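Local coordinates for protein ectonucleotide pyrophosphatase/phosphodiesterase family member 5 (Mus musculus, PDB 5VEO) that probably hydrolyses phosphodiester bonds of a restricted range of nucleotides at a zinc-containing site, as an ectoenzyme of the nucleotide pyrophosphatase/phosphodiesterase family, at residues E158-K163 with A211-N216; V147-R152 with L201-K206; Y247-H252 with A256-K261. The protein carries 1 engineered substitution. One frame throughout, in Å; residues are numbered along the deposited sequence.

In the fold
Contacts 1 and 2 both use helix 149-160: contact 2 packs its first turn on helix 190-210, and contact 1 sets its last turn, with Thr-161 just beyond, against the loop that follows helix 190-210. Their centres are about 14 Å apart and they touch, Trp-214 packing on Ile-205. Along the chain their segments alternate: 147-152, 158-163, 201-206, 211-216. Contact 3 follows later, a hairpin of the separate four-stranded antiparallel sheet, with its centre about 47 Å from that of contact 1 and about 40 Å from that of contact 2, across the centre of the chain. The first two thus belong to the helical layer on the central mixed sheet of the alkaline-phosphatase-like fold.

Contact 1 (E158-K163 with A211-N216); sequences EWFTAK and AKLWNN
Leu-213 carries its CG beside its own backbone N (chi1 -63°), and its extended chain then carries CD1 out to Phe-160 CB and Thr-161 CG2. On the facing side Thr-161 is turned with OG1 between the backbone N and the carbonyl carbon (chi1 61°), which hands the hydroxyl to the backbone O of Ile-157, one helical turn earlier, and leaves CG2 as the branch facing Leu-213. The evidence for the fit is in the distances: Leu-213 CD1 lies 3.7 Å from Phe-160 CB and 4.1 Å from Thr-161 CG2, while Leu-213 CD2 reaches Phe-160 CB at 4.2 Å. Phe-160 therefore meets the leucine mainly through its CB, since the ring itself leads away from this segment. No hydrogen bond crosses the contact, which buries a modest 135 Å² and rests on apolar carbon.

Local bonds shape 211-216. Lys-212, with positive phi, is the C-prime residue of a Schellman motif that ends helix 190-210, its bonds running from Leu-213 N to Leu-208 O and from Lys-212 N to Lys-209 O, and the turn presents Leu-213 to its partners. Asn-216 ND2 then bonds Lys-212 O at 3.0 Å, almost straight at 171°, approaching from above the carbonyl plane.

Both segments thus mark helix ends. Ile-157 of helix 149-160 also touches Ala-211 and Leu-213, Phe-160 rests on Lys-15 and Ile-166, and Leu-213 folds back on Leu-208. From here the chain goes on to strands 168-173 and 218-222, which flank strand 16-21 in the central sheet.

Contact 2 (V147-R152 with L201-K206); sequences VSFEDR and LGYLIK
Between 147-152 and 201-206 the closest CA atoms are those of Glu-150 and Tyr-203, 7.9 Å apart, a separation that side chains must bridge. The arrangement is helix-helix packing in the helical layer of an alkaline-phosphatase-like alpha/beta fold, at the first turn of helix 149-160, where Ser-148 is the N-cap and its OG accepts from Asp-151 N at 3.0 Å.

Tyr-203 spans the gap: with CG anti to the backbone N (chi1 -179°) the ring reaches across to lie against Glu-150 CG. Glu-150 lies over one face of that ring: its CG stands 3.8 Å from the ring centroid and 21° off the normal, a CH-pi contact displaced toward the rim, with CZ the closest ring atom at 3.6 Å. The closest approaches are made by CG and CB, aliphatic carbon rather than the charged end, for the glutamate chain bends at chi2 and turns the carboxylate aside. The carboxylate plane stands 74° from the ring plane. Phe-149 makes a looser contact, its CE1 4.5 Å from Tyr-203 CD2; its own ring meets Trp-173 edge-to-face on strand 168-173. Farther along the same turn, Arg-152 grips Val-147 O side-on through NE and NH2, and its NH1 forms a salt bridge with Glu-174.

With a phenylalanine in place of Tyr-203 the hydroxyl is gone, and the water on Glu-150 O would probably be left without its mate on that side chain. That water lies in the plane of the tyrosine ring at its edge, 2.7 Å from Tyr-203 OH, and donates to Glu-150 O, also at 2.7 Å.

Contact 3 (Y247-H252 with A256-K261); sequences YTLIDH and AAILPK
Thr-248 and Leu-259 form an antiparallel hydrogen-bonded pair in which each backbone serves the other: Thr-248 N donates to Leu-259 O at 2.9 Å, and Leu-259 N returns the bond to Thr-248 O in a nearly straight line (176°). Leu-259 O is satisfied a second time by a water 2.7 Å away, which also bonds Thr-248 OG1 and so ties the threonine hydroxyl to the facing strand. Toward the other end, Ile-250 N gives its hydrogen to Ala-257 O at 2.8 Å, while Ala-257 N reaches past it to Asp-251 O at 3.0 Å. The chain turns a corner at Ile-250. Asp-251 N and His-252 O are buried with no partner in the model.

Two side-chain polar groups find partners outside the hairpin: Tyr-247 OH with Gln-314, His-252 ND1 with Asp-318. Apolar groups fill the face bearing Tyr-247, Leu-249 and Ile-258. Tyr-247 CD2 meets Ile-258 CG2 at 3.9 Å, and Leu-249, with CG anti to the backbone N (chi1 -169°), sets CD1 against both Ile-258 CG1 and Ala-256 CB. Its other branch, CD2, lies over the centre of the His-252 ring, 3.4 Å above the plane.

This beta hairpin forms the edge of the four-stranded antiparallel sheet, strand 247-249 being outermost and strand 255-260 bonding onward to 302-306. Helix 265-272 packs on Ile-258 and Pro-260, whereas Phe-82 of strand 80-83 touches Ile-250 and Leu-259.

Contact 1 (E158-K163 with A211-N216)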
loop_
_atom_site.group_PDB
_atom_site.type_symbol
_atom_site.label_atom_id
_atom_site.label_comp_id
_atom_site.label_asym_id
_atom_site.label_seq_id
_atom_site.Cartn_x
_atom_site.Cartn_y
_atom_site.Cartn_z
ATOM N N GLU A 158 8.870 21.635 7.166
ATOM C CA GLU A 158 10.218 22.003 7.619
ATOM C C GLU A 158 11.283 21.467 6.674
ATOM O O GLU A 158 12.227 22.178 6.307
ATOM C CB GLU A 158 10.454 21.460 9.019
ATOM C CG GLU A 158 9.674 22.192 10.065
ATOM C CD GLU A 158 9.629 21.457 11.389
ATOM O OE1 GLU A 158 10.394 20.472 11.574
ATOM O OE2 GLU A 158 8.815 21.864 12.246
ATOM N N TRP A 159 11.144 20.213 6.248
ATOM C CA TRP A 159 12.155 19.619 5.387
ATOM C C TRP A 159 12.167 20.246 3.994
ATOM O O TRP A 159 13.243 20.412 3.400
ATOM C CB TRP A 159 11.945 18.106 5.317
ATOM C CG TRP A 159 12.125 17.430 6.645
ATOM C CD1 TRP A 159 12.874 17.860 7.714
ATOM C CD2 TRP A 159 11.528 16.201 7.046
ATOM N NE1 TRP A 159 12.790 16.953 8.742
ATOM C CE2 TRP A 159 11.945 15.937 8.362
ATOM C CE3 TRP A 159 10.667 15.302 6.415
ATOM C CZ2 TRP A 159 11.556 14.783 9.048
ATOM C CZ3 TRP A 159 10.267 14.178 7.096
ATOM C CH2 TRP A 159 10.712 13.924 8.401
ATOM N N PHE A 160 10.988 20.592 3.444
ATOM C CA PHE A 160 10.950 21.232 2.134
ATOM C C PHE A 160 11.557 22.637 2.157
ATOM O O PHE A 160 11.899 23.167 1.090
ATOM C CB PHE A 160 9.518 21.341 1.612
ATOM C CG PHE A 160 9.058 20.140 0.824
ATOM C CD1 PHE A 160 9.633 19.835 -0.397
ATOM C CD2 PHE A 160 8.043 19.334 1.296
ATOM C CE1 PHE A 160 9.210 18.744 -1.132
ATOM C CE2 PHE A 160 7.616 18.224 0.561
ATOM C CZ PHE A 160 8.207 17.929 -0.636
ATOM N N THR A 161 11.671 23.239 3.341
ATOM C CA THR A 161 12.155 24.613 3.482
ATOM C C THR A 161 13.429 24.690 4.317
ATOM O O THR A 161 13.840 25.790 4.730
ATOM C CB THR A 161 11.078 25.492 4.103
ATOM O OG1 THR A 161 10.758 24.993 5.415
ATOM C CG2 THR A 161 9.833 25.519 3.194
ATOM N N ALA A 162 14.074 23.552 4.535
ATOM C CA ALA A 162 15.251 23.488 5.390
ATOM C C ALA A 162 16.452 24.153 4.725
ATOM O O ALA A 162 16.494 24.394 3.519
ATOM C CB ALA A 162 15.588 22.032 5.721
ATOM N N LYS A 163 17.464 24.422 5.550
ATOM C CA LYS A 163 18.737 24.876 5.019
ATOM C C LYS A 163 19.234 23.938 3.925
ATOM O O LYS A 163 19.729 24.387 2.887
ATOM C CB LYS A 163 19.735 24.991 6.178
ATOM C CG LYS A 163 21.026 25.611 5.793
ATOM C CD LYS A 163 21.975 25.733 6.984
ATOM C CE LYS A 163 22.409 24.400 7.502
ATOM N NZ LYS A 163 23.526 24.564 8.496
ATOM N N ALA A 211 3.548 28.193 3.575
ATOM C CA ALA A 211 4.984 28.046 3.366
ATOM C C ALA A 211 5.432 28.388 1.944
ATOM O O ALA A 211 6.606 28.191 1.617
ATOM C CB ALA A 211 5.426 26.615 3.700
ATOM N N LYS A 212 4.538 28.905 1.101
ATOM C CA LYS A 212 4.878 29.278 -0.274
ATOM C C LYS A 212 5.390 28.082 -1.065
ATOM O O LYS A 212 6.276 28.197 -1.904
ATOM C CB LYS A 212 5.898 30.428 -0.286
ATOM C CG LYS A 212 5.394 31.608 0.477
ATOM C CD LYS A 212 6.347 32.806 0.385
ATOM C CE LYS A 212 6.246 33.674 1.634
ATOM N NZ LYS A 212 6.830 35.053 1.458
ATOM N N LEU A 213 4.804 26.909 -0.802
ATOM C CA LEU A 213 5.128 25.689 -1.516
ATOM C C LEU A 213 4.002 25.200 -2.415
ATOM O O LEU A 213 4.254 24.363 -3.285
ATOM C CB LEU A 213 5.438 24.548 -0.535
ATOM C CG LEU A 213 6.660 24.719 0.381
ATOM C CD1 LEU A 213 6.624 23.653 1.452
ATOM C CD2 LEU A 213 7.892 24.575 -0.447
ATOM N N TRP A 214 2.785 25.711 -2.236
ATOM C CA TRP A 214 1.621 25.152 -2.923
ATOM C C TRP A 214 1.799 25.146 -4.438
ATOM O O TRP A 214 1.423 24.183 -5.110
ATOM C CB TRP A 214 0.375 25.942 -2.527
ATOM C CG TRP A 214 -0.857 25.557 -3.269
ATOM C CD1 TRP A 214 -1.550 26.326 -4.162
ATOM C CD2 TRP A 214 -1.557 24.306 -3.181
ATOM N NE1 TRP A 214 -2.643 25.628 -4.639
ATOM C CE2 TRP A 214 -2.668 24.388 -4.050
ATOM C CE3 TRP A 214 -1.348 23.125 -2.458
ATOM C CZ2 TRP A 214 -3.569 23.326 -4.216
ATOM C CZ3 TRP A 214 -2.245 22.071 -2.622
ATOM C CH2 TRP A 214 -3.338 22.179 -3.496
ATOM N N ASN A 215 2.333 26.211 -5.017
ATOM C CA ASN A 215 2.473 26.201 -6.461
ATOM C C ASN A 215 3.865 25.813 -6.955
ATOM O O ASN A 215 4.147 25.981 -8.141
ATOM C CB ASN A 215 2.025 27.564 -7.018
ATOM C CG ASN A 215 0.511 27.653 -7.075
ATOM O OD1 ASN A 215 -0.154 26.765 -7.656
ATOM N ND2 ASN A 215 -0.058 28.655 -6.414
ATOM N N ASN A 216 4.735 25.247 -6.108
ATOM C CA ASN A 216 5.984 24.689 -6.617
ATOM C C ASN A 216 6.298 23.298 -6.096
ATOM O O ASN A 216 7.426 22.821 -6.293
ATOM C CB ASN A 216 7.188 25.598 -6.322
ATOM C CG ASN A 216 7.178 26.151 -4.939
ATOM O OD1 ASN A 216 7.839 25.634 -4.039
ATOM N ND2 ASN A 216 6.421 27.218 -4.750
#

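Contact 2 (V147-R152 with L201-K206)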
loop_
_atom_site.group_PDB
_atom_site.type_symbol
_atom_site.label_atom_id
_atom_site.label_comp_id
_atom_site.label_asym_id
_atom_site.label_seq_id
_atom_site.Cartn_x
_atom_site.Cartn_y
_atom_site.Cartn_z
ATOM N N VAL A 147 1.986 9.883 16.646
ATOM C CA VAL A 147 2.341 11.229 16.223
ATOM C C VAL A 147 1.203 11.781 15.380
ATOM O O VAL A 147 0.728 11.127 14.440
ATOM C CB VAL A 147 3.668 11.225 15.451
ATOM C CG1 VAL A 147 3.968 12.596 14.898
ATOM C CG2 VAL A 147 4.807 10.775 16.354
ATOM N N SER A 148 0.747 12.976 15.732
ATOM C CA SER A 148 -0.409 13.574 15.094
ATOM C C SER A 148 -0.130 13.850 13.618
ATOM O O SER A 148 1.019 14.018 13.181
ATOM C CB SER A 148 -0.779 14.878 15.793
ATOM O OG SER A 148 0.195 15.861 15.506
ATOM N N PHE A 149 -1.213 13.904 12.844
ATOM C CA PHE A 149 -1.095 14.287 11.448
ATOM C C PHE A 149 -0.449 15.657 11.314
ATOM O O PHE A 149 0.413 15.869 10.452
ATOM C CB PHE A 149 -2.470 14.301 10.802
ATOM C CG PHE A 149 -2.430 14.613 9.360
ATOM C CD1 PHE A 149 -2.762 15.879 8.903
ATOM C CD2 PHE A 149 -2.042 13.651 8.449
ATOM C CE1 PHE A 149 -2.732 16.165 7.553
ATOM C CE2 PHE A 149 -2.006 13.936 7.098
ATOM C CZ PHE A 149 -2.340 15.194 6.653
ATOM N N GLU A 150 -0.839 16.593 12.182
ATOM C CA GLU A 150 -0.319 17.952 12.117
ATOM C C GLU A 150 1.183 17.980 12.376
ATOM O O GLU A 150 1.921 18.748 11.739
ATOM C CB GLU A 150 -1.080 18.829 13.114
ATOM C CG GLU A 150 -2.589 18.989 12.788
ATOM C CD GLU A 150 -3.434 17.728 13.007
ATOM O OE1 GLU A 150 -3.049 16.868 13.843
ATOM O OE2 GLU A 150 -4.493 17.600 12.314
ATOM N N ASP A 151 1.665 17.124 13.275
ATOM C CA ASP A 151 3.106 17.066 13.518
ATOM C C ASP A 151 3.842 16.451 12.333
ATOM O O ASP A 151 4.968 16.857 12.010
ATOM C CB ASP A 151 3.387 16.284 14.798
ATOM C CG ASP A 151 3.174 17.123 16.051
ATOM O OD1 ASP A 151 3.079 18.355 15.923
ATOM O OD2 ASP A 151 3.113 16.556 17.164
ATOM N N ARG A 152 3.232 15.449 11.684
ATOM C CA ARG A 152 3.838 14.875 10.489
ATOM C C ARG A 152 3.936 15.912 9.385
ATOM O O ARG A 152 4.975 16.030 8.723
ATOM C CB ARG A 152 3.030 13.659 10.013
ATOM C CG ARG A 152 3.011 12.546 11.023
ATOM C CD ARG A 152 2.150 11.352 10.578
ATOM N NE ARG A 152 1.683 10.591 11.736
ATOM C CZ ARG A 152 1.275 9.317 11.706
ATOM N NH1 ARG A 152 1.312 8.609 10.587
ATOM N NH2 ARG A 152 0.863 8.729 12.821
ATOM N N LEU A 201 -6.534 16.815 4.786
ATOM C CA LEU A 201 -5.995 17.247 3.509
ATOM C C LEU A 201 -6.071 18.765 3.386
ATOM O O LEU A 201 -5.125 19.411 2.913
ATOM C CB LEU A 201 -6.746 16.555 2.369
ATOM C CG LEU A 201 -6.319 16.923 0.948
ATOM C CD1 LEU A 201 -4.821 16.665 0.714
ATOM C CD2 LEU A 201 -7.199 16.216 -0.070
ATOM N N GLY A 202 -7.181 19.352 3.832
ATOM C CA GLY A 202 -7.301 20.805 3.840
ATOM C C GLY A 202 -6.241 21.480 4.693
ATOM O O GLY A 202 -5.693 22.519 4.313
ATOM N N TYR A 203 -5.931 20.891 5.847
ATOM C CA TYR A 203 -4.851 21.391 6.690
ATOM C C TYR A 203 -3.513 21.374 5.952
ATOM O O TYR A 203 -2.743 22.345 5.993
ATOM C CB TYR A 203 -4.780 20.543 7.959
ATOM C CG TYR A 203 -3.715 20.987 8.919
ATOM C CD1 TYR A 203 -3.977 21.971 9.863
ATOM C CD2 TYR A 203 -2.441 20.440 8.879
ATOM C CE1 TYR A 203 -3.011 22.377 10.755
ATOM C CE2 TYR A 203 -1.452 20.852 9.777
ATOM C CZ TYR A 203 -1.748 21.824 10.699
ATOM O OH TYR A 203 -0.792 22.243 11.585
ATOM N N LEU A 204 -3.215 20.269 5.274
ATOM C CA LEU A 204 -1.984 20.172 4.500
ATOM C C LEU A 204 -1.934 21.240 3.412
ATOM O O LEU A 204 -0.912 21.906 3.219
ATOM C CB LEU A 204 -1.869 18.769 3.891
ATOM C CG LEU A 204 -0.704 18.559 2.920
ATOM C CD1 LEU A 204 0.653 18.834 3.590
ATOM C CD2 LEU A 204 -0.751 17.158 2.332
ATOM N N ILE A 205 -3.035 21.413 2.687
ATOM C CA ILE A 205 -3.085 22.435 1.649
ATOM C C ILE A 205 -2.797 23.805 2.247
ATOM O O ILE A 205 -1.997 24.575 1.714
ATOM C CB ILE A 205 -4.448 22.414 0.946
ATOM C CG1 ILE A 205 -4.624 21.102 0.196
ATOM C CG2 ILE A 205 -4.583 23.620 0.009
ATOM C CD1 ILE A 205 -6.047 20.907 -0.297
ATOM N N LYS A 206 -3.469 24.128 3.352
ATOM C CA LYS A 206 -3.274 25.420 4.009
ATOM C C LYS A 206 -1.816 25.621 4.402
ATOM O O LYS A 206 -1.252 26.708 4.215
ATOM C CB LYS A 206 -4.187 25.500 5.236
ATOM C CG LYS A 206 -4.178 26.812 5.998
ATOM C CD LYS A 206 -5.113 26.743 7.240
ATOM C CE LYS A 206 -4.461 26.025 8.441
ATOM N NZ LYS A 206 -5.242 26.035 9.738
HETATM O O HOH W 1 1.661 21.338 10.997
#

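Contact 3 (Y247-H252 with A256-K261)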
loop_
_atom_site.group_PDB
_atom_site.type_symbol
_atom_site.label_atom_id
_atom_site.label_comp_id
_atom_site.label_asym_id
_atom_site.label_seq_id
_atom_site.Cartn_x
_atom_site.Cartn_y
_atom_site.Cartn_z
ATOM N N TYR A 247 0.450 -27.802 9.701
ATOM C CA TYR A 247 0.888 -26.689 8.873
ATOM C C TYR A 247 1.149 -25.474 9.753
ATOM O O TYR A 247 0.718 -25.407 10.908
ATOM C CB TYR A 247 -0.150 -26.360 7.796
ATOM C CG TYR A 247 -1.440 -25.783 8.346
ATOM C CD1 TYR A 247 -2.408 -26.609 8.904
ATOM C CD2 TYR A 247 -1.685 -24.415 8.312
ATOM C CE1 TYR A 247 -3.591 -26.095 9.412
ATOM C CE2 TYR A 247 -2.871 -23.887 8.816
ATOM C CZ TYR A 247 -3.824 -24.734 9.353
ATOM O OH TYR A 247 -4.992 -24.214 9.871
ATOM N N THR A 248 1.856 -24.497 9.184
ATOM C CA THR A 248 2.041 -23.194 9.811
ATOM C C THR A 248 1.339 -22.156 8.951
ATOM O O THR A 248 1.502 -22.141 7.724
ATOM C CB THR A 248 3.525 -22.841 9.973
ATOM O OG1 THR A 248 4.194 -23.883 10.689
ATOM C CG2 THR A 248 3.698 -21.525 10.740
ATOM N N LEU A 249 0.543 -21.308 9.593
ATOM C CA LEU A 249 -0.162 -20.232 8.905
ATOM C C LEU A 249 0.713 -18.988 9.001
ATOM O O LEU A 249 0.842 -18.383 10.065
ATOM C CB LEU A 249 -1.542 -20.032 9.525
ATOM C CG LEU A 249 -2.538 -19.135 8.808
ATOM C CD1 LEU A 249 -2.775 -19.558 7.358
ATOM C CD2 LEU A 249 -3.848 -19.143 9.601
ATOM N N ILE A 250 1.347 -18.632 7.883
ATOM C CA ILE A 250 2.284 -17.513 7.836
ATOM C C ILE A 250 1.549 -16.175 7.794
ATOM O O ILE A 250 2.007 -15.182 8.379
ATOM C CB ILE A 250 3.211 -17.693 6.620
ATOM C CG1 ILE A 250 3.949 -19.034 6.685
ATOM C CG2 ILE A 250 4.199 -16.540 6.507
ATOM C CD1 ILE A 250 4.726 -19.231 7.929
ATOM N N ASP A 251 0.439 -16.122 7.066
ATOM C CA ASP A 251 -0.425 -14.952 6.942
ATOM C C ASP A 251 -1.856 -15.476 6.900
ATOM O O ASP A 251 -2.095 -16.540 6.320
ATOM C CB ASP A 251 -0.070 -14.157 5.683
ATOM C CG ASP A 251 -0.637 -12.744 5.687
ATOM O OD1 ASP A 251 -1.021 -12.233 6.777
ATOM O OD2 ASP A 251 -0.654 -12.133 4.588
ATOM N N HIS A 252 -2.807 -14.769 7.530
ATOM C CA HIS A 252 -4.126 -15.382 7.812
ATOM C C HIS A 252 -5.226 -15.097 6.782
ATOM O O HIS A 252 -5.765 -16.021 6.164
ATOM C CB HIS A 252 -4.616 -14.972 9.208
ATOM C CG HIS A 252 -3.878 -15.638 10.337
ATOM N ND1 HIS A 252 -4.522 -16.260 11.387
ATOM C CD2 HIS A 252 -2.551 -15.768 10.585
ATOM C CE1 HIS A 252 -3.624 -16.740 12.233
ATOM N NE2 HIS A 252 -2.419 -16.457 11.770
ATOM N N ALA A 256 -4.423 -16.645 2.731
ATOM C CA ALA A 256 -3.787 -17.537 3.690
ATOM C C ALA A 256 -2.528 -18.121 3.061
ATOM O O ALA A 256 -2.595 -18.832 2.051
ATOM C CB ALA A 256 -4.758 -18.639 4.110
ATOM N N ALA A 257 -1.396 -17.812 3.655
ATOM C CA ALA A 257 -0.103 -18.288 3.187
ATOM C C ALA A 257 0.248 -19.463 4.079
ATOM O O ALA A 257 0.480 -19.281 5.276
ATOM C CB ALA A 257 0.939 -17.180 3.266
ATOM N N ILE A 258 0.234 -20.665 3.501
ATOM C CA ILE A 258 0.242 -21.918 4.251
ATOM C C ILE A 258 1.535 -22.667 3.956
ATOM O O ILE A 258 1.865 -22.920 2.794
ATOM C CB ILE A 258 -0.990 -22.767 3.903
ATOM C CG1 ILE A 258 -2.248 -22.081 4.454
ATOM C CG2 ILE A 258 -0.859 -24.204 4.463
ATOM C CD1 ILE A 258 -3.540 -22.682 3.991
ATOM N N LEU A 259 2.255 -23.010 5.013
ATOM C CA LEU A 259 3.469 -23.817 4.923
ATOM C C LEU A 259 3.178 -25.166 5.559
ATOM O O LEU A 259 3.220 -25.288 6.796
ATOM C CB LEU A 259 4.626 -23.125 5.639
ATOM C CG LEU A 259 5.952 -23.900 5.697
ATOM C CD1 LEU A 259 6.431 -24.229 4.314
ATOM C CD2 LEU A 259 6.968 -23.066 6.438
ATOM N N PRO A 260 2.840 -26.192 4.778
ATOM C CA PRO A 260 2.616 -27.513 5.366
ATOM C C PRO A 260 3.888 -28.004 6.029
ATOM O O PRO A 260 4.993 -27.710 5.567
ATOM C CB PRO A 260 2.241 -28.386 4.161
ATOM C CG PRO A 260 1.761 -27.432 3.131
ATOM C CD PRO A 260 2.611 -26.201 3.327
ATOM N N LYS A 261 3.725 -28.723 7.133
ATOM C CA LYS A 261 4.854 -29.425 7.719
ATOM C C LYS A 261 5.376 -30.463 6.734
ATOM O O LYS A 261 4.708 -30.837 5.767
ATOM C CB LYS A 261 4.449 -30.101 9.024
ATOM C CG LYS A 261 3.857 -29.153 10.030
ATOM C CD LYS A 261 4.853 -28.617 11.017
ATOM C CE LYS A 261 4.079 -27.874 12.094
ATOM N NZ LYS A 261 4.782 -27.732 13.392
HETATM O O HOH W 2 4.967 -25.724 8.842
#